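Local coordinates for protein cytochrome P450 268A2 Cyp268A2 (Mycobacterium marinum, PDB 6BLD) that belongs to the cytochrome P450 family of haem proteins and holds a protoporphyrin IX iron group beside a bound (3E,5E)-6,10-dimethylundeca-3,5,9-trien-2-one, at residues A[9-19]-A[40-51]; A[78-88]-A[310-319]. All coordinates share one frame; numbering follows the deposited sequence.

Contact 1 (A[9-19]-A[40-51])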
loop_
_atom_site.group_PDB
_atom_site.type_symbol
_atom_site.label_atom_id
_atom_site.label_comp_id
_atom_site.label_asym_id
_atom_site.label_seq_id
_atom_site.Cartn_x
_atom_site.Cartn_y
_atom_site.Cartn_z
ATOM N N ARG A 9 -14.431 26.303 10.343
ATOM C CA ARG A 9 -15.673 25.908 9.694
ATOM C C ARG A 9 -16.254 24.726 10.466
ATOM O O ARG A 9 -15.517 24.022 11.162
ATOM C CB ARG A 9 -15.443 25.539 8.217
ATOM C CG ARG A 9 -14.576 24.315 8.003
ATOM C CD ARG A 9 -14.379 24.030 6.522
ATOM N NE ARG A 9 -13.604 25.077 5.861
ATOM C CZ ARG A 9 -12.277 25.158 5.897
ATOM N NH1 ARG A 9 -11.574 24.252 6.563
ATOM N NH2 ARG A 9 -11.653 26.145 5.269
ATOM N N PRO A 10 -17.565 24.504 10.372
ATOM C CA PRO A 10 -18.173 23.398 11.122
ATOM C C PRO A 10 -17.609 22.052 10.689
ATOM O O PRO A 10 -17.299 21.833 9.516
ATOM C CB PRO A 10 -19.665 23.517 10.786
ATOM C CG PRO A 10 -19.849 24.930 10.346
ATOM C CD PRO A 10 -18.574 25.303 9.655
ATOM N N TYR A 11 -17.463 21.154 11.657
ATOM C CA TYR A 11 -17.051 19.791 11.367
ATOM C C TYR A 11 -18.228 18.993 10.822
ATOM O O TYR A 11 -19.390 19.262 11.141
ATOM C CB TYR A 11 -16.500 19.107 12.621
ATOM C CG TYR A 11 -15.116 19.562 13.024
ATOM C CD1 TYR A 11 -14.101 19.689 12.083
ATOM C CD2 TYR A 11 -14.823 19.863 14.347
ATOM C CE1 TYR A 11 -12.833 20.106 12.451
ATOM C CE2 TYR A 11 -13.559 20.280 14.724
ATOM C CZ TYR A 11 -12.570 20.399 13.774
ATOM O OH TYR A 11 -11.312 20.814 14.151
ATOM N N ASP A 12 -17.916 18.004 9.991
ATOM C CA ASP A 12 -18.956 17.161 9.427
ATOM C C ASP A 12 -19.550 16.252 10.498
ATOM O O ASP A 12 -18.919 15.937 11.511
ATOM C CB ASP A 12 -18.404 16.322 8.273
ATOM C CG ASP A 12 -19.496 15.779 7.373
ATOM O OD1 ASP A 12 -19.898 16.490 6.428
ATOM O OD2 ASP A 12 -19.953 14.642 7.610
ATOM N N THR A 13 -20.794 15.832 10.260
ATOM C CA THR A 13 -21.464 14.926 11.185
ATOM C C THR A 13 -20.835 13.537 11.152
ATOM O O THR A 13 -20.694 12.886 12.195
ATOM C CB THR A 13 -22.956 14.859 10.849
ATOM O OG1 THR A 13 -23.612 16.031 11.345
ATOM C CG2 THR A 13 -23.606 13.624 11.459
ATOM N N ILE A 14 -20.430 13.076 9.967
ATOM C CA ILE A 14 -19.915 11.722 9.814
ATOM C C ILE A 14 -18.550 11.610 10.481
ATOM O O ILE A 14 -17.673 12.463 10.289
ATOM C CB ILE A 14 -19.841 11.340 8.327
ATOM C CG1 ILE A 14 -21.229 11.418 7.685
ATOM C CG2 ILE A 14 -19.249 9.950 8.158
ATOM C CD1 ILE A 14 -22.312 10.713 8.469
ATOM N N ASP A 15 -18.364 10.553 11.265
ATOM C CA ASP A 15 -17.115 10.317 11.975
ATOM C C ASP A 15 -16.154 9.543 11.080
ATOM O O ASP A 15 -16.438 8.405 10.691
ATOM C CB ASP A 15 -17.378 9.555 13.275
ATOM C CG ASP A 15 -16.105 9.057 13.931
ATOM O OD1 ASP A 15 -15.052 9.716 13.790
ATOM O OD2 ASP A 15 -16.161 8.001 14.596
ATOM N N LEU A 16 -15.018 10.164 10.759
ATOM C CA LEU A 16 -13.943 9.512 10.019
ATOM C C LEU A 16 -12.616 9.554 10.766
ATOM O O LEU A 16 -11.573 9.264 10.167
ATOM C CB LEU A 16 -13.767 10.153 8.638
ATOM C CG LEU A 16 -14.966 10.218 7.694
ATOM C CD1 LEU A 16 -14.549 10.860 6.382
ATOM C CD2 LEU A 16 -15.544 8.835 7.454
ATOM N N SER A 17 -12.623 9.906 12.053
ATOM C CA SER A 17 -11.393 10.164 12.788
ATOM C C SER A 17 -11.192 9.292 14.017
ATOM O O SER A 17 -10.053 9.180 14.484
ATOM C CB SER A 17 -11.336 11.637 13.228
ATOM O OG SER A 17 -11.847 12.492 12.221
ATOM N N SER A 18 -12.243 8.681 14.556
ATOM C CA SER A 18 -12.126 7.961 15.813
ATOM C C SER A 18 -11.414 6.623 15.619
ATOM O O SER A 18 -11.361 6.067 14.518
ATOM C CB SER A 18 -13.504 7.730 16.434
ATOM O OG SER A 18 -14.198 6.691 15.766
ATOM N N ARG A 19 -10.861 6.111 16.721
ATOM C CA ARG A 19 -10.225 4.799 16.695
ATOM C C ARG A 19 -11.242 3.700 16.413
ATOM O O ARG A 19 -10.941 2.734 15.702
ATOM C CB ARG A 19 -9.516 4.538 18.025
ATOM C CG ARG A 19 -8.100 5.081 18.107
ATOM C CD ARG A 19 -7.333 4.821 16.824
ATOM N NE ARG A 19 -6.071 5.554 16.784
ATOM C CZ ARG A 19 -4.902 5.045 17.156
ATOM N NH1 ARG A 19 -4.830 3.795 17.592
ATOM N NH2 ARG A 19 -3.802 5.784 17.087
ATOM N N ARG A 40 -22.212 14.976 0.685
ATOM C CA ARG A 40 -21.114 15.918 0.914
ATOM C C ARG A 40 -19.803 15.247 0.522
ATOM O O ARG A 40 -19.031 14.809 1.387
ATOM C CB ARG A 40 -21.090 16.390 2.369
ATOM C CG ARG A 40 -22.441 16.883 2.875
ATOM C CD ARG A 40 -22.430 17.165 4.371
ATOM N NE ARG A 40 -22.164 15.971 5.171
ATOM C CZ ARG A 40 -23.046 14.999 5.392
ATOM N NH1 ARG A 40 -22.708 13.958 6.138
ATOM N NH2 ARG A 40 -24.262 15.067 4.868
ATOM N N PRO A 41 -19.518 15.154 -0.780
ATOM C CA PRO A 41 -18.337 14.391 -1.225
ATOM C C PRO A 41 -17.015 14.964 -0.750
ATOM O O PRO A 41 -16.029 14.220 -0.674
ATOM C CB PRO A 41 -18.447 14.438 -2.756
ATOM C CG PRO A 41 -19.293 15.636 -3.042
ATOM C CD PRO A 41 -20.271 15.723 -1.911
ATOM N N VAL A 42 -16.955 16.255 -0.437
ATOM C CA VAL A 42 -15.760 16.893 0.104
ATOM C C VAL A 42 -16.180 17.545 1.416
ATOM O O VAL A 42 -16.843 18.590 1.417
ATOM C CB VAL A 42 -15.154 17.915 -0.864
ATOM C CG1 VAL A 42 -13.956 18.606 -0.227
ATOM C CG2 VAL A 42 -14.752 17.235 -2.168
ATOM N N SER A 43 -15.801 16.932 2.536
ATOM C CA SER A 43 -16.261 17.353 3.850
ATOM C C SER A 43 -15.071 17.600 4.768
ATOM O O SER A 43 -13.985 17.046 4.580
ATOM C CB SER A 43 -17.196 16.308 4.474
ATOM O OG SER A 43 -16.591 15.025 4.482
ATOM N N TRP A 44 -15.303 18.437 5.779
ATOM C CA TRP A 44 -14.282 18.849 6.735
ATOM C C TRP A 44 -14.446 18.062 8.030
ATOM O O TRP A 44 -15.557 17.961 8.563
ATOM C CB TRP A 44 -14.385 20.354 7.000
ATOM C CG TRP A 44 -13.353 20.911 7.938
ATOM C CD1 TRP A 44 -13.558 21.348 9.216
ATOM C CD2 TRP A 44 -11.961 21.114 7.665
ATOM N NE1 TRP A 44 -12.381 21.803 9.756
ATOM C CE2 TRP A 44 -11.384 21.669 8.826
ATOM C CE3 TRP A 44 -11.144 20.874 6.556
ATOM C CZ2 TRP A 44 -10.030 21.987 8.908
ATOM C CZ3 TRP A 44 -9.799 21.191 6.639
ATOM C CH2 TRP A 44 -9.257 21.742 7.807
ATOM N N HIS A 45 -13.347 17.518 8.535
ATOM C CA HIS A 45 -13.359 16.635 9.689
ATOM C C HIS A 45 -12.220 17.007 10.624
ATOM O O HIS A 45 -11.219 17.587 10.191
ATOM C CB HIS A 45 -13.225 15.166 9.264
ATOM C CG HIS A 45 -14.346 14.683 8.399
ATOM N ND1 HIS A 45 -15.364 13.887 8.878
ATOM C CD2 HIS A 45 -14.611 14.883 7.087
ATOM C CE1 HIS A 45 -16.210 13.621 7.898
ATOM N NE2 HIS A 45 -15.774 14.213 6.801
ATOM N N PRO A 46 -12.346 16.695 11.912
ATOM C CA PRO A 46 -11.233 16.907 12.849
ATOM C C PRO A 46 -10.134 15.884 12.625
ATOM O O PRO A 46 -10.366 14.845 11.988
ATOM C CB PRO A 46 -11.894 16.727 14.224
ATOM C CG PRO A 46 -13.055 15.835 13.960
ATOM C CD PRO A 46 -13.560 16.217 12.598
ATOM N N PRO A 47 -8.926 16.132 13.132
ATOM C CA PRO A 47 -7.816 15.197 12.901
ATOM C C PRO A 47 -8.082 13.834 13.525
ATOM O O PRO A 47 -8.978 13.652 14.352
ATOM C CB PRO A 47 -6.619 15.889 13.563
ATOM C CG PRO A 47 -7.009 17.330 13.664
ATOM C CD PRO A 47 -8.490 17.328 13.876
ATOM N N VAL A 48 -7.272 12.858 13.105
ATOM C CA VAL A 48 -7.397 11.498 13.620
ATOM C C VAL A 48 -7.224 11.506 15.132
ATOM O O VAL A 48 -6.240 12.039 15.660
ATOM C CB VAL A 48 -6.371 10.575 12.945
ATOM C CG1 VAL A 48 -6.335 9.219 13.634
ATOM C CG2 VAL A 48 -6.689 10.417 11.469
ATOM N N GLU A 49 -8.187 10.916 15.836
ATOM C CA GLU A 49 -8.177 10.910 17.291
ATOM C C GLU A 49 -7.167 9.903 17.824
ATOM O O GLU A 49 -6.875 8.884 17.189
ATOM C CB GLU A 49 -9.569 10.583 17.833
ATOM C CG GLU A 49 -10.654 11.541 17.367
ATOM C CD GLU A 49 -12.031 11.154 17.871
ATOM O OE1 GLU A 49 -12.163 10.073 18.483
ATOM O OE2 GLU A 49 -12.982 11.933 17.654
ATOM N N ASP A 50 -6.635 10.201 19.013
ATOM C CA ASP A 50 -5.668 9.334 19.689
ATOM C C ASP A 50 -4.485 9.017 18.779
ATOM O O ASP A 50 -3.992 7.887 18.730
ATOM C CB ASP A 50 -6.337 8.050 20.186
ATOM C CG ASP A 50 -7.448 8.321 21.183
ATOM O OD1 ASP A 50 -7.282 9.227 22.027
ATOM O OD2 ASP A 50 -8.486 7.629 21.123
ATOM N N ALA A 51 -4.027 10.029 18.047
ATOM C CA ALA A 51 -2.964 9.840 17.074
ATOM C C ALA A 51 -1.634 9.567 17.776
ATOM O O ALA A 51 -1.480 9.770 18.983
ATOM C CB ALA A 51 -2.848 11.064 16.167
HETATM O O HOH W 1 -12.679 24.156 11.835
HETATM O O HOH W 2 -14.335 12.831 11.617
HETATM O O HOH W 3 -8.416 7.496 15.409
HETATM O O HOH W 4 -10.992 7.727 19.151
#
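Tyr11 lies against His45 and Ser17 against Val48 where the irregular 9-19 runs along 40-51, and the backbones join at just two points: Asp12 N hydrogen-bonds to Trp44 O (2.8 Å), and Glu49 N to Ser17 O. Arg9 folds over one face of Trp44, its CG above the five-membered ring and NH1 over the centre of the six-membered ring; the guanidinium stands at 76° to the indole, a cation-pi contact made edge-down, and NH1 also forms a salt bridge with Glu330. The Tyr11 ring runs nearly parallel to the indole but slid aside, with Tyr11 CE1 3.2 Å from Trp44 NE1, and takes Pro46 CD over one face; its hydroxyl bonds to Pro59 O. Asp12, its CG anti to the backbone N (chi1 -161°), is gripped side-on by Arg40 in a salt bridge of two hydrogen bonds: NE meets OD1 at 2.6 Å and NH1 meets OD2, each on a syn lone pair, the flat groups nearly coplanar. OD2 also accepts from Ile14 N, an Asx turn that should fix the carboxylate's rotation. His45 is sandwiched between Asp12 CB on one face and Leu16 CD1 on the other, and Ser43 OG and His45 NE2 share a 2.6 Å hydrogen bond in the ring plane. Ser17 OG donates to Pro46 O (2.8 Å); one water joins Leu16 N and Ser17 OG to His45 ND1, another Ser17 O to Glu49 O. The N-terminal segment lies along strand 42-45, which is at one edge of the mixed sheet and paired on its inner side with strand 61-64, in the beta-rich region of the cytochrome P450 fold; Leu36 of helix 26-39 packs against Asp12, Leu16 and Ser43, and Ser18 caps helix 19-23.

Contact 2 (A[78-88]-A[310-319]). With HEM (protoporphyrin IX containing Fe), chain B; DXJ ((3E,5E)-6,10-dimethylundeca-3,5,9-trien-2-one), chain C.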
loop_
_atom_site.group_PDB
_atom_site.type_symbol
_atom_site.label_atom_id
_atom_site.label_comp_id
_atom_site.label_asym_id
_atom_site.label_seq_id
_atom_site.Cartn_x
_atom_site.Cartn_y
_atom_site.Cartn_z
ATOM N N GLU A 78 0.637 20.161 -8.439
ATOM C CA GLU A 78 1.081 21.542 -8.289
ATOM C C GLU A 78 0.238 22.305 -7.276
ATOM O O GLU A 78 0.695 23.324 -6.747
ATOM C CB GLU A 78 1.052 22.256 -9.642
ATOM C CG GLU A 78 -0.347 22.555 -10.160
ATOM C CD GLU A 78 -0.782 21.600 -11.255
ATOM O OE1 GLU A 78 -1.383 22.069 -12.246
ATOM O OE2 GLU A 78 -0.525 20.385 -11.127
ATOM N N VAL A 79 -0.973 21.835 -6.997
ATOM C CA VAL A 79 -1.828 22.410 -5.967
ATOM C C VAL A 79 -1.791 21.581 -4.690
ATOM O O VAL A 79 -1.613 22.116 -3.596
ATOM C CB VAL A 79 -3.273 22.558 -6.497
ATOM C CG1 VAL A 79 -4.245 22.781 -5.348
ATOM C CG2 VAL A 79 -3.357 23.693 -7.509
ATOM N N PHE A 80 -1.944 20.265 -4.814
ATOM C CA PHE A 80 -1.982 19.358 -3.668
ATOM C C PHE A 80 -0.605 18.719 -3.519
ATOM O O PHE A 80 -0.264 17.770 -4.231
ATOM C CB PHE A 80 -3.082 18.319 -3.847
ATOM C CG PHE A 80 -4.447 18.919 -4.033
ATOM C CD1 PHE A 80 -5.174 19.368 -2.942
ATOM C CD2 PHE A 80 -4.994 19.051 -5.297
ATOM C CE1 PHE A 80 -6.427 19.928 -3.110
ATOM C CE2 PHE A 80 -6.246 19.609 -5.472
ATOM C CZ PHE A 80 -6.964 20.049 -4.377
ATOM N N LEU A 81 0.179 19.237 -2.579
ATOM C CA LEU A 81 1.573 18.856 -2.422
ATOM C C LEU A 81 1.721 17.608 -1.563
ATOM O O LEU A 81 0.893 17.318 -0.695
ATOM C CB LEU A 81 2.375 19.995 -1.792
ATOM C CG LEU A 81 2.163 21.398 -2.355
ATOM C CD1 LEU A 81 2.926 22.407 -1.514
ATOM C CD2 LEU A 81 2.604 21.458 -3.806
ATOM N N SER A 82 2.804 16.874 -1.811
ATOM C CA SER A 82 3.199 15.743 -0.986
ATOM C C SER A 82 4.357 16.069 -0.053
ATOM O O SER A 82 4.624 15.295 0.872
ATOM C CB SER A 82 3.583 14.548 -1.871
ATOM O OG SER A 82 2.452 14.012 -2.536
ATOM N N GLY A 83 5.039 17.195 -0.267
ATOM C CA GLY A 83 6.223 17.552 0.492
ATOM C C GLY A 83 5.982 17.977 1.923
ATOM O O GLY A 83 6.951 18.238 2.642
ATOM N N ASN A 84 4.726 18.062 2.360
ATOM C CA ASN A 84 4.397 18.381 3.744
ATOM C C ASN A 84 3.785 17.184 4.466
ATOM O O ASN A 84 3.038 17.350 5.433
ATOM C CB ASN A 84 3.456 19.583 3.809
ATOM C CG ASN A 84 4.013 20.801 3.100
ATOM O OD1 ASN A 84 3.456 21.261 2.103
ATOM N ND2 ASN A 84 5.118 21.331 3.612
ATOM N N GLY A 85 4.093 15.982 4.008
ATOM C CA GLY A 85 3.544 14.774 4.589
ATOM C C GLY A 85 2.415 14.202 3.752
ATOM O O GLY A 85 1.632 14.929 3.128
ATOM N N VAL A 86 2.327 12.870 3.735
ATOM C CA VAL A 86 1.320 12.166 2.950
ATOM C C VAL A 86 0.482 11.208 3.781
ATOM O O VAL A 86 -0.461 10.616 3.253
ATOM C CB VAL A 86 1.960 11.415 1.762
ATOM C CG1 VAL A 86 2.635 12.392 0.819
ATOM C CG2 VAL A 86 2.947 10.367 2.261
ATOM N N LEU A 87 0.783 11.038 5.065
ATOM C CA LEU A 87 0.054 10.095 5.902
ATOM C C LEU A 87 -1.188 10.746 6.499
ATOM O O LEU A 87 -1.185 11.933 6.841
ATOM C CB LEU A 87 0.956 9.556 7.014
ATOM C CG LEU A 87 2.047 8.581 6.557
ATOM C CD1 LEU A 87 2.637 7.826 7.739
ATOM C CD2 LEU A 87 1.515 7.611 5.511
ATOM N N PHE A 88 -2.255 9.951 6.614
ATOM C CA PHE A 88 -3.517 10.429 7.175
ATOM C C PHE A 88 -3.346 10.827 8.637
ATOM O O PHE A 88 -3.650 11.961 9.029
ATOM C CB PHE A 88 -4.580 9.335 7.020
ATOM C CG PHE A 88 -5.949 9.717 7.522
ATOM C CD1 PHE A 88 -6.356 11.041 7.566
ATOM C CD2 PHE A 88 -6.840 8.736 7.932
ATOM C CE1 PHE A 88 -7.616 11.378 8.025
ATOM C CE2 PHE A 88 -8.101 9.067 8.388
ATOM C CZ PHE A 88 -8.490 10.391 8.435
ATOM N N THR A 310 -5.655 5.165 2.636
ATOM C CA THR A 310 -5.573 6.615 2.730
ATOM C C THR A 310 -4.195 7.112 2.319
ATOM O O THR A 310 -3.177 6.471 2.595
ATOM C CB THR A 310 -5.871 7.115 4.152
ATOM O OG1 THR A 310 -4.949 6.520 5.075
ATOM C CG2 THR A 310 -7.297 6.774 4.562
ATOM N N PHE A 311 -4.189 8.260 1.649
ATOM C CA PHE A 311 -3.010 9.085 1.455
ATOM C C PHE A 311 -3.493 10.526 1.414
ATOM O O PHE A 311 -4.600 10.804 0.948
ATOM C CB PHE A 311 -2.245 8.731 0.172
ATOM C CG PHE A 311 -1.104 7.775 0.384
ATOM C CD1 PHE A 311 -0.272 7.895 1.488
ATOM C CD2 PHE A 311 -0.861 6.756 -0.523
ATOM C CE1 PHE A 311 0.781 7.011 1.681
ATOM C CE2 PHE A 311 0.188 5.872 -0.335
ATOM C CZ PHE A 311 1.009 6.000 0.769
ATOM N N ARG A 312 -2.675 11.436 1.922
ATOM C CA ARG A 312 -3.101 12.819 2.055
ATOM C C ARG A 312 -2.173 13.743 1.280
ATOM O O ARG A 312 -1.079 13.363 0.855
ATOM C CB ARG A 312 -3.163 13.238 3.530
ATOM C CG ARG A 312 -1.831 13.666 4.098
ATOM C CD ARG A 312 -1.993 14.722 5.176
ATOM N NE ARG A 312 -0.877 14.677 6.114
ATOM C CZ ARG A 312 0.113 15.561 6.145
ATOM N NH1 ARG A 312 0.131 16.576 5.294
ATOM N NH2 ARG A 312 1.086 15.430 7.034
ATOM N N ARG A 313 -2.642 14.975 1.093
ATOM C CA ARG A 313 -1.875 16.032 0.456
ATOM C C ARG A 313 -2.089 17.320 1.238
ATOM O O ARG A 313 -2.968 17.409 2.101
ATOM C CB ARG A 313 -2.278 16.226 -1.015
ATOM C CG ARG A 313 -2.168 14.977 -1.882
ATOM C CD ARG A 313 -0.729 14.709 -2.284
ATOM N NE ARG A 313 -0.620 13.675 -3.309
ATOM C CZ ARG A 313 -0.390 12.391 -3.052
ATOM N NH1 ARG A 313 -0.254 11.980 -1.799
ATOM N NH2 ARG A 313 -0.301 11.517 -4.048
ATOM N N THR A 314 -1.268 18.323 0.932
ATOM C CA THR A 314 -1.399 19.658 1.504
ATOM C C THR A 314 -1.609 20.656 0.374
ATOM O O THR A 314 -0.836 20.679 -0.590
ATOM C CB THR A 314 -0.164 20.042 2.327
ATOM O OG1 THR A 314 0.167 18.977 3.226
ATOM C CG2 THR A 314 -0.431 21.306 3.129
ATOM N N ALA A 315 -2.653 21.472 0.491
ATOM C CA ALA A 315 -2.971 22.433 -0.558
ATOM C C ALA A 315 -1.953 23.566 -0.563
ATOM O O ALA A 315 -1.673 24.171 0.475
ATOM C CB ALA A 315 -4.381 22.986 -0.365
ATOM N N ALA A 316 -1.389 23.845 -1.739
ATOM C CA ALA A 316 -0.470 24.966 -1.885
ATOM C C ALA A 316 -1.193 26.274 -2.166
ATOM O O ALA A 316 -0.614 27.345 -1.960
ATOM C CB ALA A 316 0.536 24.686 -3.004
ATOM N N ALA A 317 -2.437 26.205 -2.628
ATOM C CA ALA A 317 -3.225 27.388 -2.931
ATOM C C ALA A 317 -4.696 27.033 -2.780
ATOM O O ALA A 317 -5.066 25.861 -2.666
ATOM C CB ALA A 317 -2.927 27.915 -4.338
ATOM N N ASP A 318 -5.537 28.065 -2.776
ATOM C CA ASP A 318 -6.975 27.850 -2.706
ATOM C C ASP A 318 -7.451 27.082 -3.932
ATOM O O ASP A 318 -7.076 27.402 -5.064
ATOM C CB ASP A 318 -7.705 29.189 -2.597
ATOM C CG ASP A 318 -7.451 29.885 -1.274
ATOM O OD1 ASP A 318 -6.739 29.311 -0.422
ATOM O OD2 ASP A 318 -7.965 31.007 -1.086
ATOM N N PHE A 319 -8.274 26.061 -3.704
ATOM C CA PHE A 319 -8.740 25.197 -4.779
ATOM C C PHE A 319 -10.182 24.786 -4.523
ATOM O O PHE A 319 -10.525 24.366 -3.414
ATOM C CB PHE A 319 -7.854 23.954 -4.912
ATOM C CG PHE A 319 -8.063 23.193 -6.190
ATOM C CD1 PHE A 319 -9.008 22.183 -6.264
ATOM C CD2 PHE A 319 -7.315 23.489 -7.317
ATOM C CE1 PHE A 319 -9.201 21.481 -7.439
ATOM C CE2 PHE A 319 -7.504 22.789 -8.495
ATOM C CZ PHE A 319 -8.448 21.785 -8.555
HETATM C CHA HEM B . 3.393 4.456 -4.430
HETATM C CHB HEM B . 6.597 0.808 -4.450
HETATM C CHC HEM B . 2.955 -2.390 -4.761
HETATM C CHD HEM B . -0.172 1.225 -3.858
HETATM C C1A HEM B . 4.581 3.755 -4.418
HETATM C C2A HEM B . 5.914 4.321 -4.357
HETATM C C3A HEM B . 6.795 3.318 -4.364
HETATM C C4A HEM B . 6.056 2.073 -4.426
HETATM C CMA HEM B . 8.332 3.458 -4.315
HETATM C CAA HEM B . 6.253 5.826 -4.305
HETATM C CBA HEM B . 6.221 6.379 -5.727
HETATM C CGA HEM B . 6.362 7.879 -5.703
HETATM O O1A HEM B . 6.704 8.466 -6.762
HETATM O O2A HEM B . 6.140 8.488 -4.623
HETATM C C1B HEM B . 5.900 -0.370 -4.601
HETATM C C2B HEM B . 6.482 -1.670 -4.842
HETATM C C3B HEM B . 5.500 -2.564 -4.935
HETATM C C4B HEM B . 4.234 -1.864 -4.750
HETATM C CMB HEM B . 7.989 -1.981 -4.978
HETATM C CAB HEM B . 5.767 -4.066 -5.191
HETATM C CBB HEM B . 4.792 -4.951 -5.400
HETATM C C1C HEM B . 1.783 -1.688 -4.549
HETATM C C2C HEM B . 0.437 -2.232 -4.576
HETATM C C3C HEM B . -0.420 -1.225 -4.317
HETATM C C4C HEM B . 0.354 -0.019 -4.134
HETATM C CMC HEM B . 0.121 -3.723 -4.841
HETATM C CAC HEM B . -1.964 -1.221 -4.231
HETATM C CBC HEM B . -2.733 -2.241 -4.623
HETATM C C1D HEM B . 0.503 2.421 -3.949
HETATM C C2D HEM B . -0.068 3.743 -3.805
HETATM C C3D HEM B . 0.913 4.639 -3.960
HETATM C C4D HEM B . 2.146 3.913 -4.212
HETATM C CMD HEM B . -1.556 4.044 -3.518
HETATM C CAD HEM B . 0.765 6.176 -3.894
HETATM C CBD HEM B . 0.189 6.680 -5.215
HETATM C CGD HEM B . -0.025 8.172 -5.173
HETATM O O1D HEM B . -0.547 8.728 -6.174
HETATM O O2D HEM B . 0.322 8.806 -4.144
HETATM N NA HEM B . 4.707 2.378 -4.458
HETATM N NB HEM B . 4.527 -0.525 -4.551
HETATM N NC HEM B . 1.690 -0.336 -4.278
HETATM N ND HEM B . 1.853 2.564 -4.197
HETATM FE FE HEM B . 3.162 1.040 -4.607
HETATM C C10 DXJ C . 5.862 4.252 6.940
HETATM C C13 DXJ C . 5.452 4.532 10.737
HETATM C C01 DXJ C . 2.440 2.905 -0.797
HETATM C C02 DXJ C . 2.959 2.666 0.618
HETATM C C03 DXJ C . 3.991 3.356 1.060
HETATM C C04 DXJ C . 2.280 1.630 1.514
HETATM C C05 DXJ C . 4.530 3.138 2.472
HETATM C C06 DXJ C . 4.752 4.453 3.217
HETATM C C07 DXJ C . 5.593 4.290 4.482
HETATM C C08 DXJ C . 5.031 4.410 5.668
HETATM C C09 DXJ C . 7.086 3.996 4.368
HETATM C C11 DXJ C . 5.350 4.615 8.098
HETATM C C12 DXJ C . 6.159 4.471 9.385
HETATM O O14 DXJ C . 7.333 4.313 9.335
HETATM O O HOH W 5 -1.331 15.339 -5.538
HETATM O O HOH W 6 1.803 17.389 1.932
HETATM O O HOH W 7 -2.393 7.363 5.607
#
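Phe80 and Phe319 form the apolar centre, a T-shaped pair in which the edge of Phe80 meets the face of Phe319 (centroids 5.0 Å apart, planes at 70°). Val79 CG1 packs against both rings, and Leu81 CD1 rests on Ala316 CB. At the haem end, Val86 CG2 and Leu87 CD2 lie alongside Phe311, whose ring reaches a propionate arm of the haem (CE2 to CAD) and, with CZ 3.8 Å from DXJ C01, the bound ligand. The backbones pair antiparallel: Leu81 and Thr314 exchange two hydrogen bonds, Ala316 N bonds to Val79 O, and Arg312 N to Val86 O at 2.7 Å. A type I turn, Ser82 to Gly85, carries the chain away from the strand, and Arg312 fills in: NH1 and NH2 converge on Asn84 O, while NE reaches Leu87 O (2.9 Å). Arg313, bent at chi2 (-78°), carries Ser82 OG over one guanidinium face and donates NH2 to propionate oxygen O2D of the haem (2.8 Å). Two neighbouring arginines thus divide the labour: one holds carbonyls of the turn and of the chain just after it; the other, together with His110, Arg114 and His370, which also hydrogen-bond to the haem, offers a charge that probably steadies its propionate.

From the N terminus, the chain first passes along 9-19, runs through helices 19-23 and 26-39, and returns at 40-51, where contact 1 closes a short, largely helical loop. Contact 2 opens only later, at 78-88, and closes at 310-319 after a long excursion through most of the helical domain, so the two follow in series and neither nests in nor crosses the other. Both reach the same mixed sheet, at its two outermost strands, 42-45 and 80-81; the centres of the two contacts are about 17 Å apart. They touch where Val48 CG2 meets Phe88 CZ at 3.5 Å. Contact 1 joins the N-terminal segment to the sheet's edge, whereas contact 2 ties the sheet to the haem.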